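Predicted acetamidase/formamidase (PDB 3TKK) probably hydrolyses carbon-nitrogen bonds in linear amides, as acetamidases and formamidases do, and binds zinc and calcium ions. Local coordinates at residues V222-A225 / E226-A229; E250-K253 / K254-L258; I275-V278 / V279-L282. All coordinates share one frame; numbering follows the deposited sequence.

How the interactions relate
The three contacts are local and follow one another along the chain, none nesting in or crossing another. Interaction 1 comes first and closes the tight turn between strand 221-223 and strand 227-234. From the latter the chain passes into helix 237-255, whose C-terminal end carries interaction 2, with a calcium ion and the turn that leads towards helix 260-270. Strand 272-277 then returns to the large mixed sheet, and interaction 3 shapes the loop between it and strand 283-290. Interactions 1 and 3 thus serve the same sheet, their centres about 20 Å apart, while interaction 2 lies about 29 Å from interaction 3, between centres.

Interaction 1: residues V222-A225 / E226-A229; sequences VKTA and EVTA
Thr224 and Val227 lie side by side and point the same way at the end of a tight turn, with Val227 CG2 3.4 Å from Thr224 OG1. A chi1 of 67° sets this hydroxyl between the backbone N and the carbonyl carbon of Thr224, where it faces two amides. Thr224 OG1 accepts from Glu226 N at 3.0 Å and from Val227 N at 3.1 Å, both moderately straight. Thr224 N donates in return to Val227 O, 2.7 Å away and almost linear at 171°. Beyond them, Lys223 and Thr228 stand on one face of the sheet and slant across each other: the aliphatic CG of Lys223 comes within 3.5 Å of Thr228 OG1, whose hydrogen bond goes to Asn291, while the extended lysine chain leads away. On the other face Val222 CG1 reaches Ala229 CB at 4.2 Å, and Leu162 touches both residues. Their backbones form a hydrogen-bonded pair, Val222 N to Ala229 O 2.9 Å and Ala229 N to Val222 O 2.7 Å. Such a short connection through Thr224, Ala225 and Glu226, braced by a threonine ST turn, belongs to a tight beta hairpin, joining strands 221-223 and 227-234 in the large mixed sheet.

Interaction 2: residues E250-K253 / K254-L258; sequences ELFK and KHTDL. With CA (calcium ion), chain E.
A calcium site joined to an ST turn ends helix 237-255, with Lys253 and Thr256 gripping the metal by their backbone carbonyls. Lys253 O lies 2.3 Å and Thr256 O 2.2 Å from the calcium ion, and two waters bind it as well. Sharing the metal explains why these two carbonyl oxygens can approach each other closely, and the ion probably offsets the negative end of the helix dipole. One of the waters also donates to Leu258 O, tying the outgoing chain to the same site. Upstream, the helical pattern still holds: Lys254 N donates to Glu250 O at 2.9 Å. The side chains of this pair cross obliquely on the exposed surface, but their salt bridge is weak and doubtful, because the glutamate carboxylate is crowded in the model. Leu251, itself buried, runs alongside the exposed His255, its CD1 3.8 Å from His255 NE2, and also packs on Leu217. Phe252 faces inward: its CD2 is 4.3 Å from Leu258 CD1, both side chains meet Ile263 and Leu266 of helix 260-270, and the phenylalanine ring makes an edge-to-face contact with Phe267. Thr256 secures the change of direction. With chi1 at 81°, its hydroxyl turns back to the helix and donates to Phe252 O at 2.7 Å, from above the carbonyl plane. The same Thr256 OG1 accepts from Leu258 N at 3.1 Å, with an N-H...O angle of 157°.

Interaction 3: residues I275-V278 / V279-L282; sequences ISQV and VDPL
Strand 272-277 ends in a classic beta bulge, Ser276 and Gln277 both facing Thr284, and the backbone then curls through Val278 to Leu282 round the folded-back side chain of Gln277. A chi1 of 52° and a second bend at chi2 carry the amide into the concave side of this loop. There Gln277 OE1 accepts from Val279 N at 2.8 Å and from Asp280 N at 2.6 Å, the two donors reaching it from opposite faces of the amide plane. At the other end Gln277 NE2 donates to Leu282 O over a very short 2.5 Å, and it also bonds to Thr284 OG1. Backbone partners on both sides therefore fix the rotation of the buried amide. Asp280 crosses Gln277 at about a right angle, its OD2 3.1 Å from Gln277 CD, with the carboxylate and amide planes 33° apart. Its side chain lies beside the zinc-calcium site, about 3 Å, between nearest atoms, from those of the calcium ligands Asn157 and Asp159; this calcium ion is not the one at helix 237-255. Val278 packs on Leu237 of that helix, Ile275 meets Ile275 of the second subunit, and beyond Leu282 the chain enters strand 283-290, the neighbour of strand 272-277 in the sheet.

Interaction 1: residues V222-A225 / E226-A229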
loop_
_atom_site.group_PDB
_atom_site.type_symbol
_atom_site.label_atom_id
_atom_site.label_comp_id
_atom_site.label_asym_id
_atom_site.label_seq_id
_atom_site.Cartn_x
_atom_site.Cartn_y
_atom_site.Cartn_z
ATOM N N VAL A 222 -11.813 -6.512 -6.377
ATOM C CA VAL A 222 -12.314 -5.235 -6.973
ATOM C C VAL A 222 -11.617 -5.051 -8.238
ATOM O O VAL A 222 -10.359 -5.288 -8.368
ATOM C CB VAL A 222 -12.213 -3.950 -6.038
ATOM C CG1 VAL A 222 -10.859 -3.850 -5.446
ATOM C CG2 VAL A 222 -12.540 -2.633 -6.962
ATOM N N LYS A 223 -12.364 -4.618 -9.254
ATOM C CA LYS A 223 -11.675 -4.390 -10.518
ATOM C C LYS A 223 -12.021 -2.965 -10.915
ATOM O O LYS A 223 -13.183 -2.593 -10.854
ATOM C CB LYS A 223 -12.217 -5.329 -11.586
ATOM C CG LYS A 223 -11.681 -4.978 -13.054
ATOM C CD LYS A 223 -12.226 -5.982 -14.116
ATOM C CE LYS A 223 -11.883 -5.518 -15.586
ATOM N NZ LYS A 223 -12.689 -6.391 -16.466
ATOM N N THR A 224 -11.028 -2.168 -11.310
ATOM C CA THR A 224 -11.283 -0.806 -11.642
ATOM C C THR A 224 -10.949 -0.805 -13.086
ATOM O O THR A 224 -10.707 -1.862 -13.707
ATOM C CB THR A 224 -10.347 0.198 -10.881
ATOM O OG1 THR A 224 -9.013 -0.024 -11.375
ATOM C CG2 THR A 224 -10.344 -0.088 -9.267
ATOM N N ALA A 225 -10.982 0.377 -13.660
ATOM C CA ALA A 225 -10.546 0.513 -15.075
ATOM C C ALA A 225 -9.104 0.060 -15.352
ATOM O O ALA A 225 -8.778 -0.399 -16.501
ATOM C CB ALA A 225 -10.685 1.942 -15.481
ATOM N N GLU A 226 -8.284 0.121 -14.326
ATOM C CA GLU A 226 -6.823 -0.105 -14.420
ATOM C C GLU A 226 -6.260 -1.376 -13.753
ATOM O O GLU A 226 -5.407 -2.029 -14.335
ATOM C CB GLU A 226 -6.120 1.192 -13.992
ATOM C CG GLU A 226 -6.689 2.478 -14.793
ATOM C CD GLU A 226 -6.493 2.423 -16.308
ATOM O OE1 GLU A 226 -5.499 1.798 -16.732
ATOM O OE2 GLU A 226 -7.276 3.054 -17.136
ATOM N N VAL A 227 -6.847 -1.825 -12.629
ATOM C CA VAL A 227 -6.241 -2.887 -11.847
ATOM C C VAL A 227 -7.354 -3.748 -11.329
ATOM O O VAL A 227 -8.602 -3.351 -11.348
ATOM C CB VAL A 227 -5.491 -2.321 -10.614
ATOM C CG1 VAL A 227 -4.301 -1.436 -11.061
ATOM C CG2 VAL A 227 -6.473 -1.548 -9.749
ATOM N N THR A 228 -6.913 -4.924 -10.887
ATOM C CA THR A 228 -7.801 -5.906 -10.353
ATOM C C THR A 228 -7.145 -6.329 -9.076
ATOM O O THR A 228 -5.949 -6.655 -9.084
ATOM C CB THR A 228 -7.926 -7.178 -11.303
ATOM O OG1 THR A 228 -8.693 -6.790 -12.442
ATOM C CG2 THR A 228 -8.838 -8.262 -10.603
ATOM N N ALA A 229 -7.842 -6.284 -7.936
ATOM C CA ALA A 229 -7.062 -6.531 -6.712
ATOM C C ALA A 229 -7.846 -7.461 -5.834
ATOM O O ALA A 229 -9.030 -7.208 -5.700
ATOM C CB ALA A 229 -6.944 -5.193 -5.943
#

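Interaction 2: residues E250-K253 / K254-L258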
loop_
_atom_site.group_PDB
_atom_site.type_symbol
_atom_site.label_atom_id
_atom_site.label_comp_id
_atom_site.label_asym_id
_atom_site.label_seq_id
_atom_site.Cartn_x
_atom_site.Cartn_y
_atom_site.Cartn_z
ATOM N N GLU A 250 -3.956 -18.460 -6.454
ATOM C CA GLU A 250 -4.919 -19.479 -6.837
ATOM C C GLU A 250 -5.737 -19.091 -8.121
ATOM O O GLU A 250 -5.981 -19.955 -8.965
ATOM C CB GLU A 250 -5.799 -19.843 -5.611
ATOM C CG GLU A 250 -6.879 -20.851 -5.868
ATOM C CD GLU A 250 -6.374 -22.295 -5.841
ATOM O OE1 GLU A 250 -5.132 -22.520 -5.667
ATOM O OE2 GLU A 250 -7.242 -23.233 -5.984
ATOM N N LEU A 251 -6.174 -17.836 -8.279
ATOM C CA LEU A 251 -6.843 -17.431 -9.516
ATOM C C LEU A 251 -5.920 -17.740 -10.655
ATOM O O LEU A 251 -6.339 -18.308 -11.654
ATOM C CB LEU A 251 -7.180 -15.956 -9.626
ATOM C CG LEU A 251 -8.582 -15.430 -9.217
ATOM C CD1 LEU A 251 -9.754 -16.491 -9.181
ATOM C CD2 LEU A 251 -8.578 -14.504 -7.971
ATOM N N PHE A 252 -4.666 -17.348 -10.555
ATOM C CA PHE A 252 -3.679 -17.644 -11.652
ATOM C C PHE A 252 -3.437 -19.127 -11.853
ATOM O O PHE A 252 -3.353 -19.637 -12.989
ATOM C CB PHE A 252 -2.336 -16.881 -11.474
ATOM C CG PHE A 252 -2.371 -15.481 -12.056
ATOM C CD1 PHE A 252 -3.149 -14.480 -11.491
ATOM C CD2 PHE A 252 -1.667 -15.205 -13.203
ATOM C CE1 PHE A 252 -3.243 -13.207 -12.101
ATOM C CE2 PHE A 252 -1.716 -13.938 -13.788
ATOM C CZ PHE A 252 -2.492 -12.956 -13.232
ATOM N N LYS A 253 -3.335 -19.862 -10.768
ATOM C CA LYS A 253 -3.060 -21.268 -10.904
ATOM C C LYS A 253 -4.229 -21.957 -11.667
ATOM O O LYS A 253 -4.055 -22.731 -12.583
ATOM C CB LYS A 253 -2.929 -21.854 -9.509
ATOM C CG LYS A 253 -3.030 -23.378 -9.454
ATOM C CD LYS A 253 -2.341 -23.996 -8.255
ATOM C CE LYS A 253 -3.104 -25.260 -7.793
ATOM N NZ LYS A 253 -2.109 -26.253 -7.288
ATOM N N LYS A 254 -5.431 -21.606 -11.293
ATOM C CA LYS A 254 -6.619 -22.320 -11.789
ATOM C C LYS A 254 -7.108 -21.844 -13.157
ATOM O O LYS A 254 -7.961 -22.516 -13.752
ATOM C CB LYS A 254 -7.746 -22.326 -10.756
ATOM C CG LYS A 254 -7.250 -22.880 -9.377
ATOM C CD LYS A 254 -8.393 -23.541 -8.576
ATOM C CE LYS A 254 -8.375 -25.064 -8.665
ATOM N NZ LYS A 254 -6.984 -25.464 -8.278
ATOM N N HIS A 255 -6.535 -20.746 -13.665
ATOM C CA HIS A 255 -7.055 -20.138 -14.875
ATOM C C HIS A 255 -5.903 -19.900 -15.838
ATOM O O HIS A 255 -6.067 -19.224 -16.848
ATOM C CB HIS A 255 -7.794 -18.814 -14.557
ATOM C CG HIS A 255 -8.952 -18.986 -13.620
ATOM N ND1 HIS A 255 -10.187 -19.445 -14.037
ATOM C CD2 HIS A 255 -9.069 -18.767 -12.284
ATOM C CE1 HIS A 255 -11.016 -19.489 -12.995
ATOM N NE2 HIS A 255 -10.358 -19.110 -11.917
ATOM N N THR A 256 -4.734 -20.439 -15.503
ATOM C CA THR A 256 -3.576 -20.392 -16.391
ATOM C C THR A 256 -2.694 -21.651 -16.259
ATOM O O THR A 256 -2.890 -22.440 -15.383
ATOM C CB THR A 256 -2.662 -19.109 -16.199
ATOM O OG1 THR A 256 -1.759 -19.255 -15.090
ATOM C CG2 THR A 256 -3.436 -17.874 -16.015
ATOM N N ASP A 257 -1.672 -21.773 -17.099
ATOM C CA ASP A 257 -0.721 -22.849 -16.976
ATOM C C ASP A 257 0.610 -22.286 -16.477
ATOM O O ASP A 257 1.686 -22.902 -16.621
ATOM C CB ASP A 257 -0.574 -23.563 -18.322
ATOM C CG ASP A 257 0.088 -22.683 -19.397
ATOM O OD1 ASP A 257 0.438 -21.498 -19.100
ATOM O OD2 ASP A 257 0.240 -23.168 -20.544
ATOM N N LEU A 258 0.553 -21.101 -15.916
ATOM C CA LEU A 258 1.803 -20.535 -15.347
ATOM C C LEU A 258 2.189 -21.405 -14.143
ATOM O O LEU A 258 1.305 -21.807 -13.347
ATOM C CB LEU A 258 1.529 -19.155 -14.868
ATOM C CG LEU A 258 2.034 -17.894 -15.569
ATOM C CD1 LEU A 258 2.090 -16.816 -14.464
ATOM C CD2 LEU A 258 3.449 -18.022 -16.267
HETATM CA CA CA E . -3.148 -24.203 -14.043
HETATM O O HOH W 1 -0.998 -23.757 -13.744
HETATM O O HOH W 2 -2.359 -25.710 -12.907
#

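Interaction 3: residues I275-V278 / V279-L282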
loop_
_atom_site.group_PDB
_atom_site.type_symbol
_atom_site.label_atom_id
_atom_site.label_comp_id
_atom_site.label_asym_id
_atom_site.label_seq_id
_atom_site.Cartn_x
_atom_site.Cartn_y
_atom_site.Cartn_z
ATOM N N ILE A 275 -2.558 -1.402 1.246
ATOM C CA ILE A 275 -3.279 -1.368 2.469
ATOM C C ILE A 275 -4.617 -0.637 2.282
ATOM O O ILE A 275 -4.699 0.490 1.627
ATOM C CB ILE A 275 -2.428 -0.617 3.548
ATOM C CG1 ILE A 275 -1.214 -1.482 4.011
ATOM C CG2 ILE A 275 -3.235 -0.358 4.850
ATOM C CD1 ILE A 275 -0.156 -0.593 4.741
ATOM N N SER A 276 -5.661 -1.253 2.848
ATOM C CA SER A 276 -6.998 -0.584 2.879
ATOM C C SER A 276 -7.231 0.100 4.140
ATOM O O SER A 276 -7.404 1.280 4.066
ATOM C CB SER A 276 -8.158 -1.480 2.484
ATOM O OG SER A 276 -8.081 -1.921 1.055
ATOM N N GLN A 277 -7.153 -0.647 5.336
ATOM C CA GLN A 277 -7.352 0.055 6.561
ATOM C C GLN A 277 -6.690 -0.711 7.624
ATOM O O GLN A 277 -6.638 -1.987 7.571
ATOM C CB GLN A 277 -8.873 0.259 6.962
ATOM C CG GLN A 277 -9.769 -0.969 6.978
ATOM C CD GLN A 277 -9.565 -1.776 8.242
ATOM O OE1 GLN A 277 -9.183 -1.170 9.286
ATOM N NE2 GLN A 277 -10.072 -3.029 8.241
ATOM N N VAL A 278 -6.152 0.054 8.613
ATOM C CA VAL A 278 -5.529 -0.623 9.789
ATOM C C VAL A 278 -6.185 -0.297 11.078
ATOM O O VAL A 278 -5.632 -0.528 12.112
ATOM C CB VAL A 278 -4.049 -0.194 9.904
ATOM C CG1 VAL A 278 -3.347 -0.586 8.584
ATOM C CG2 VAL A 278 -3.944 1.397 9.990
ATOM N N VAL A 279 -7.433 0.130 11.066
ATOM C CA VAL A 279 -7.869 0.654 12.332
ATOM C C VAL A 279 -9.184 -0.141 12.723
ATOM O O VAL A 279 -9.760 0.146 13.743
ATOM C CB VAL A 279 -8.288 2.210 12.108
ATOM C CG1 VAL A 279 -7.066 3.120 11.692
ATOM C CG2 VAL A 279 -9.374 2.382 11.143
ATOM N N ASP A 280 -9.748 -0.990 11.830
ATOM C CA ASP A 280 -11.028 -1.625 12.138
ATOM C C ASP A 280 -10.708 -2.899 12.951
ATOM O O ASP A 280 -9.527 -3.214 13.278
ATOM C CB ASP A 280 -11.923 -1.931 10.866
ATOM C CG ASP A 280 -12.295 -0.630 10.024
ATOM O OD1 ASP A 280 -12.510 0.404 10.675
ATOM O OD2 ASP A 280 -12.411 -0.644 8.747
ATOM N N PRO A 281 -11.760 -3.621 13.386
ATOM C CA PRO A 281 -11.469 -4.738 14.288
ATOM C C PRO A 281 -10.540 -5.777 13.583
ATOM O O PRO A 281 -9.783 -6.466 14.188
ATOM C CB PRO A 281 -12.871 -5.357 14.521
ATOM C CG PRO A 281 -13.877 -4.140 14.398
ATOM C CD PRO A 281 -13.207 -3.341 13.207
ATOM N N LEU A 282 -10.618 -5.885 12.266
ATOM C CA LEU A 282 -9.612 -6.575 11.519
ATOM C C LEU A 282 -9.066 -5.546 10.558
ATOM O O LEU A 282 -9.835 -4.556 10.188
ATOM C CB LEU A 282 -10.313 -7.682 10.762
ATOM C CG LEU A 282 -11.116 -8.784 11.443
ATOM C CD1 LEU A 282 -11.671 -9.921 10.408
ATOM C CD2 LEU A 282 -10.332 -9.497 12.652
#